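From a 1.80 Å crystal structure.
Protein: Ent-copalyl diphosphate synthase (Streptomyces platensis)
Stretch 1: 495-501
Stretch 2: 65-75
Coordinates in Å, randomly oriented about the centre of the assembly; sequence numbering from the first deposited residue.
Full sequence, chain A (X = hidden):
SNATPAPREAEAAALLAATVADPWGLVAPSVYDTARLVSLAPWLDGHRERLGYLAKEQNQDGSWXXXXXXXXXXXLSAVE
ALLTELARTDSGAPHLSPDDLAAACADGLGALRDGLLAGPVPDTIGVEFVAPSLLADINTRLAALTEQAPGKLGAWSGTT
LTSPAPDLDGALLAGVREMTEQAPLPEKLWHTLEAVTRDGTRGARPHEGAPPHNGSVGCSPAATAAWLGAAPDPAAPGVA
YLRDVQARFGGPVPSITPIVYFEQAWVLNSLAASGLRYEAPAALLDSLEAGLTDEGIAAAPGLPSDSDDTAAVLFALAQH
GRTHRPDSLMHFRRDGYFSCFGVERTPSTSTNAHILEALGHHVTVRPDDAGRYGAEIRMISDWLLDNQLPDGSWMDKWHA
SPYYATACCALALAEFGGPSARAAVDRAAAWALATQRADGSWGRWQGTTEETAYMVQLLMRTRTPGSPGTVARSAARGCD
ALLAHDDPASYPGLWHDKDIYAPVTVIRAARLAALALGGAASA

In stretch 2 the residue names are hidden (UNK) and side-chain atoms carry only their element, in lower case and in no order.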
ATOM      1  N   TRP A 495      -1.762  -3.228  -2.514  1.00 16.04           N
ATOM      2  CA  TRP A 495      -0.574  -2.403  -2.332  1.00 15.97           C
ATOM      3  C   TRP A 495       0.239  -2.868  -1.158  1.00 16.71           C
ATOM      4  O   TRP A 495      -0.313  -3.081  -0.069  1.00 16.90           O
ATOM      5  CB  TRP A 495      -0.962  -0.942  -2.149  1.00 16.18           C
ATOM      6  CG  TRP A 495      -1.622  -0.359  -3.352  1.00 17.66           C
ATOM      7  CD1 TRP A 495      -2.853  -0.646  -3.831  1.00 17.78           C
ATOM      8  CD2 TRP A 495      -1.072   0.635  -4.226  1.00 18.42           C
ATOM      9  NE1 TRP A 495      -3.107   0.084  -4.947  1.00 19.13           N
ATOM     10  CE2 TRP A 495      -2.036   0.891  -5.210  1.00 18.58           C
ATOM     11  CE3 TRP A 495       0.141   1.323  -4.264  1.00 19.54           C
ATOM     12  CZ2 TRP A 495      -1.819   1.797  -6.263  1.00 19.47           C
ATOM     13  CZ3 TRP A 495       0.365   2.233  -5.321  1.00 21.10           C
ATOM     14  CH2 TRP A 495      -0.623   2.461  -6.288  1.00 19.63           C
ATOM     15  N   HIS A 496       1.546  -3.015  -1.340  1.00 17.31           N
ATOM     16  CA  HIS A 496       2.394  -3.510  -0.245  1.00 17.82           C
ATOM     17  C   HIS A 496       2.542  -2.528   0.910  1.00 17.98           C
ATOM     18  O   HIS A 496       2.944  -1.370   0.717  1.00 17.18           O
ATOM     19  CB  HIS A 496       3.790  -3.886  -0.733  1.00 19.36           C
ATOM     20  CG  HIS A 496       3.830  -5.146  -1.536  1.00 21.24           C
ATOM     21  ND1 HIS A 496       4.977  -5.590  -2.153  1.00 25.97           N
ATOM     22  CD2 HIS A 496       2.866  -6.040  -1.853  1.00 21.80           C
ATOM     23  CE1 HIS A 496       4.718  -6.712  -2.813  1.00 25.42           C
ATOM     24  NE2 HIS A 496       3.449  -7.018  -2.628  1.00 22.35           N
ATOM     25  N   ASP A 497       2.220  -2.981   2.125  1.00 17.40           N
ATOM     26  CA  ASP A 497       2.716  -2.288   3.316  1.00 17.70           C
ATOM     27  C   ASP A 497       3.055  -3.342   4.377  1.00 16.85           C
ATOM     28  O   ASP A 497       3.928  -4.177   4.152  1.00 17.93           O
ATOM     29  CB  ASP A 497       1.773  -1.160   3.782  1.00 17.70           C
ATOM     30  CG  ASP A 497       2.348  -0.384   4.948  1.00 18.98           C
ATOM     31  OD1 ASP A 497       3.586  -0.197   4.976  1.00 20.92           O
ATOM     32  OD2 ASP A 497       1.622  -0.064   5.902  1.00 18.27           O
ATOM     33  N   LYS A 498       2.403  -3.339   5.529  1.00 15.48           N
ATOM     34  CA  LYS A 498       2.647  -4.375   6.496  1.00 15.43           C
ATOM     35  C   LYS A 498       2.082  -5.681   5.960  1.00 16.13           C
ATOM     36  O   LYS A 498       2.786  -6.691   5.895  1.00 15.81           O
ATOM     37  CB  LYS A 498       1.963  -4.015   7.852  1.00 15.56           C
ATOM     38  CG  LYS A 498       2.553  -2.796   8.553  1.00 16.16           C
ATOM     39  CD  LYS A 498       3.900  -3.085   9.178  1.00 16.76           C
ATOM     40  CE  LYS A 498       4.579  -1.806   9.650  1.00 16.57           C
ATOM     41  NZ  LYS A 498       3.811  -1.171  10.746  1.00 16.34           N
ATOM     42  N   ASP A 499       0.794  -5.664   5.638  1.00 17.17           N
ATOM     43  CA  ASP A 499       0.174  -6.707   4.818  1.00 17.96           C
ATOM     44  C   ASP A 499      -0.024  -6.031   3.455  1.00 17.47           C
ATOM     45  O   ASP A 499       0.953  -5.481   2.918  1.00 19.06           O
ATOM     46  CB  ASP A 499      -1.063  -7.455   5.426  1.00 18.44           C
ATOM     47  CG  ASP A 499      -2.183  -6.549   6.062  1.00 19.34           C
ATOM     48  OD1 ASP A 499      -2.279  -5.329   5.794  1.00 18.78           O
ATOM     49  OD2 ASP A 499      -3.024  -7.129   6.851  1.00 18.05           O
ATOM     50  N   ILE A 500      -1.211  -6.094   2.880  1.00 17.26           N
ATOM     51  CA  ILE A 500      -1.518  -5.399   1.611  1.00 17.23           C
ATOM     52  C   ILE A 500      -2.803  -4.588   1.812  1.00 18.49           C
ATOM     53  O   ILE A 500      -3.749  -5.044   2.485  1.00 17.99           O
ATOM     54  CB  ILE A 500      -1.630  -6.330   0.387  1.00 17.74           C
ATOM     55  CG1 ILE A 500      -2.432  -7.620   0.660  1.00 17.88           C
ATOM     56  CG2 ILE A 500      -0.235  -6.699  -0.089  1.00 18.74           C
ATOM     57  CD1 ILE A 500      -2.430  -8.609  -0.500  1.00 18.64           C
ATOM     58  N   TYR A 501      -2.798  -3.354   1.308  1.00 16.85           N
ATOM     59  CA  TYR A 501      -3.844  -2.391   1.554  1.00 16.77           C
ATOM     60  C   TYR A 501      -4.512  -1.888   0.306  1.00 16.59           C
ATOM     61  O   TYR A 501      -3.938  -1.970  -0.793  1.00 15.50           O
ATOM     62  CB  TYR A 501      -3.296  -1.201   2.357  1.00 16.77           C
ATOM     63  CG  TYR A 501      -2.373  -0.249   1.628  1.00 16.24           C
ATOM     64  CD1 TYR A 501      -0.979  -0.432   1.634  1.00 16.06           C
ATOM     65  CD2 TYR A 501      -2.880   0.879   0.976  1.00 17.22           C
ATOM     66  CE1 TYR A 501      -0.150   0.437   0.968  1.00 17.28           C
ATOM     67  CE2 TYR A 501      -2.043   1.763   0.327  1.00 17.68           C
ATOM     68  CZ  TYR A 501      -0.683   1.557   0.345  1.00 17.96           C
ATOM     69  OH  TYR A 501       0.145   2.456  -0.318  1.00 21.24           O
ATOM     70  N   UNK A  65      -5.682 -13.217   5.558  1.00 15.37           N
ATOM     71  CA  UNK A  65      -5.025 -12.625   4.381  1.00 16.24           C
ATOM     72  C   UNK A  65      -5.068 -13.412   3.091  1.00 15.79           C
ATOM     73  O   UNK A  65      -5.846 -14.368   2.910  1.00 15.89           O
ATOM     74  N   UNK A  66      -4.265 -12.936   2.157  1.00 15.52           N
ATOM     75  CA  UNK A  66      -4.293 -13.408   0.786  1.00 16.54           C
ATOM     76  C   UNK A  66      -3.396 -14.648   0.567  1.00 17.06           C
ATOM     77  O   UNK A  66      -2.662 -15.062   1.473  1.00 17.77           O
ATOM     78  c   UNK A  66      -3.872 -12.246  -0.118  1.00 16.93           C
ATOM     79  N   UNK A  67      -3.423 -15.236  -0.647  1.00 17.56           N
ATOM     80  CA  UNK A  67      -2.605 -16.402  -0.937  1.00 17.52           C
ATOM     81  C   UNK A  67      -1.120 -16.132  -1.111  1.00 17.10           C
ATOM     82  O   UNK A  67      -0.646 -14.989  -0.936  1.00 15.95           O
ATOM     83  c   UNK A  67      -4.552 -16.330  -2.325  1.00 18.12           C
ATOM     84  c   UNK A  67      -4.387 -14.991  -1.732  1.00 18.03           C
ATOM     85  c   UNK A  67      -3.215 -16.935  -2.245  1.00 18.02           C
ATOM     86  N   UNK A  68      -0.378 -17.184  -1.443  1.00 17.67           N
ATOM     87  CA  UNK A  68       1.016 -17.076  -1.899  1.00 19.18           C
ATOM     88  C   UNK A  68       1.984 -16.518  -0.846  1.00 18.34           C
ATOM     89  O   UNK A  68       3.023 -15.907  -1.150  1.00 18.19           O
ATOM     90  c   UNK A  68       0.295 -16.877  -4.333  1.00 22.07           C
ATOM     91  o   UNK A  68      -0.203 -16.148  -5.210  1.00 23.19           O
ATOM     92  c   UNK A  68       1.096 -16.263  -3.212  1.00 20.37           C
ATOM     93  o   UNK A  68       0.135 -18.099  -4.324  1.00 25.05           O
ATOM     94  N   UNK A  69       1.620 -16.698   0.418  1.00 16.81           N
ATOM     95  CA  UNK A  69       2.448 -16.250   1.499  1.00 16.42           C
ATOM     96  C   UNK A  69       2.060 -14.888   2.031  1.00 15.39           C
ATOM     97  O   UNK A  69       2.616 -14.455   3.032  1.00 15.49           O
ATOM     98  N   UNK A  70       1.083 -14.219   1.401  1.00 14.50           N
ATOM     99  CA  UNK A  70       0.652 -12.930   1.883  1.00 14.32           C
ATOM    100  C   UNK A  70      -0.129 -13.147   3.204  1.00 14.17           C
ATOM    101  O   UNK A  70      -0.502 -12.183   3.875  1.00 15.32           O
ATOM    102  c   UNK A  70      -0.200 -12.195   0.875  1.00 15.33           C
ATOM    103  c   UNK A  70       0.924 -12.147  -1.397  1.00 16.18           C
ATOM    104  c   UNK A  70       1.172 -10.254   0.008  1.00 15.30           C
ATOM    105  c   UNK A  70       1.958  -9.620  -0.950  1.00 15.56           C
ATOM    106  c   UNK A  70       2.210 -10.256  -2.149  1.00 15.61           C
ATOM    107  c   UNK A  70       1.678 -11.511  -2.383  1.00 15.62           C
ATOM    108  o   UNK A  70       2.982  -9.607  -3.099  1.00 15.68           O
ATOM    109  c   UNK A  70       0.634 -11.511  -0.204  1.00 14.94           C
ATOM    110  N   UNK A  71      -0.431 -14.403   3.520  1.00 13.84           N
ATOM    111  CA  UNK A  71      -1.070 -14.709   4.828  1.00 13.82           C
ATOM    112  C   UNK A  71      -0.122 -14.709   6.009  1.00 13.84           C
ATOM    113  O   UNK A  71      -0.560 -14.673   7.175  1.00 14.08           O
ATOM    114  N   UNK A  72       1.183 -14.777   5.765  1.00 14.09           N
ATOM    115  CA  UNK A  72       2.127 -15.003   6.880  1.00 14.94           C
ATOM    116  C   UNK A  72       2.121 -13.823   7.864  1.00 14.71           C
ATOM    117  O   UNK A  72       1.858 -13.991   9.076  1.00 13.69           O
ATOM    118  c   UNK A  72       5.983 -15.639   6.762  1.00 17.97           C
ATOM    119  c   UNK A  72       3.539 -15.262   6.357  1.00 16.12           C
ATOM    120  c   UNK A  72       4.319 -16.465   8.438  1.00 18.08           C
ATOM    121  c   UNK A  72       4.647 -15.384   7.427  1.00 16.96           C
ATOM    122  N   UNK A  73       2.369 -12.611   7.356  1.00 14.93           N
ATOM    123  CA  UNK A  73       2.393 -11.461   8.269  1.00 14.84           C
ATOM    124  C   UNK A  73       1.060 -11.202   9.010  1.00 14.88           C
ATOM    125  O   UNK A  73       1.034 -11.069  10.250  1.00 14.76           O
ATOM    126  c   UNK A  73       2.596  -8.963   8.375  1.00 15.10           C
ATOM    127  c   UNK A  73       4.393 -10.353   7.255  1.00 16.38           C
ATOM    128  c   UNK A  73       2.898 -10.201   7.561  1.00 15.59           C
ATOM    129  N   UNK A  74      -0.073 -11.147   8.280  1.00 15.24           N
ATOM    130  CA  UNK A  74      -1.286 -10.901   9.046  1.00 15.43           C
ATOM    131  C   UNK A  74      -1.692 -12.037  10.007  1.00 15.09           C
ATOM    132  O   UNK A  74      -2.287 -11.750  11.070  1.00 14.25           O
ATOM    133  c   UNK A  74      -1.799 -11.318   6.750  1.00 15.81           C
ATOM    134  c   UNK A  74      -0.320 -11.149   6.845  1.00 15.74           C
ATOM    135  c   UNK A  74      -2.346 -10.679   7.964  1.00 15.72           C
ATOM    136  N   UNK A  75      -1.362 -13.280   9.678  1.00 14.82           N
ATOM    137  CA  UNK A  75      -1.665 -14.411  10.575  1.00 14.98           C
ATOM    138  C   UNK A  75      -0.808 -14.305  11.823  1.00 14.94           C
ATOM    139  O   UNK A  75      -1.298 -14.443  12.983  1.00 14.68           O
ATOM    140  c   UNK A  75      -1.873 -16.914  10.829  1.00 16.00           C
ATOM    141  c   UNK A  75      -1.508 -15.774   9.867  1.00 15.21           C
ATOM    142  o   UNK A  75      -2.364 -15.825   8.726  1.00 14.56           O
TER

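Position 65 has no side-chain atoms, and its backbone angles (phi 86°, psi -169°) would jam a CB against the preceding carbonyl oxygen, so it is Gly65. Position 66 carries a single carbon, directed toward stretch 1 and 3.9 Å from CD1 of Ile500; one carbon alone makes it Ala66. At position 67 three carbons close a ring onto the backbone N, which defines Pro67, and its side chain is out of reach of stretch 1.

Position 68 has two carbons, the second bearing two oxygens: a carboxylate one carbon from the backbone, hence Asp68. Its phi/psi of 64/26° is positive, and it touches nothing on stretch 1. Position 69 again lacks side-chain atoms; at phi 96°, psi -5° a CB would press on the carbonyl oxygen before it, so Gly69 fits. These two residues form the middle of a type I' turn that begins at Pro67.

Position 70 shows one carbon, then a six-carbon ring bearing one oxygen. That oxygen lies 2.7 Å from NE2 of His496, and a ring carbon comes 3.8 Å from CG2 of Ile500. A hydroxylated six-membered ring is Tyr70. Its backbone N closes the turn, 3.0 Å from O of Pro67.

Position 71 has no side-chain atoms and is Gly71; its angles, -78/-16°, are ordinary, so the missing side chain is the evidence. Position 72 has four carbons forked at the second, giving Leu72, whose N lies 3.1 Å from O of Gly69 in a type I turn. Position 73 has one carbon carrying two more. One of these branches sits 3.4 Å from O of Lys498, and the three-carbon fork identifies Val73.

Position 74 is a second three-carbon ring closed on N, therefore Pro74; its CB is 3.8 Å from OD2 of Asp499. Position 75 has one carbon carrying an oxygen and a carbon, the pattern of Thr75. Its OG1 donates to O of Gly71 at 2.6 Å, tying the side chain back to the backbone four residues earlier.

The contact is small, burying 308 Å² over both sides, and has one cross-stretch hydrogen bond, between Tyr70 OH and His496 NE2. Each atom lies near the plane of the partner's ring, although the rings are tilted by 43°; the donor is undetermined. Ile500 supplies the apolar part, meeting Ala66 and Tyr70, while Val73 and Pro74 pack by van der Waals contact against Lys498 and Asp499.

Stretch 2 65-75: GAPDGYGLVPT
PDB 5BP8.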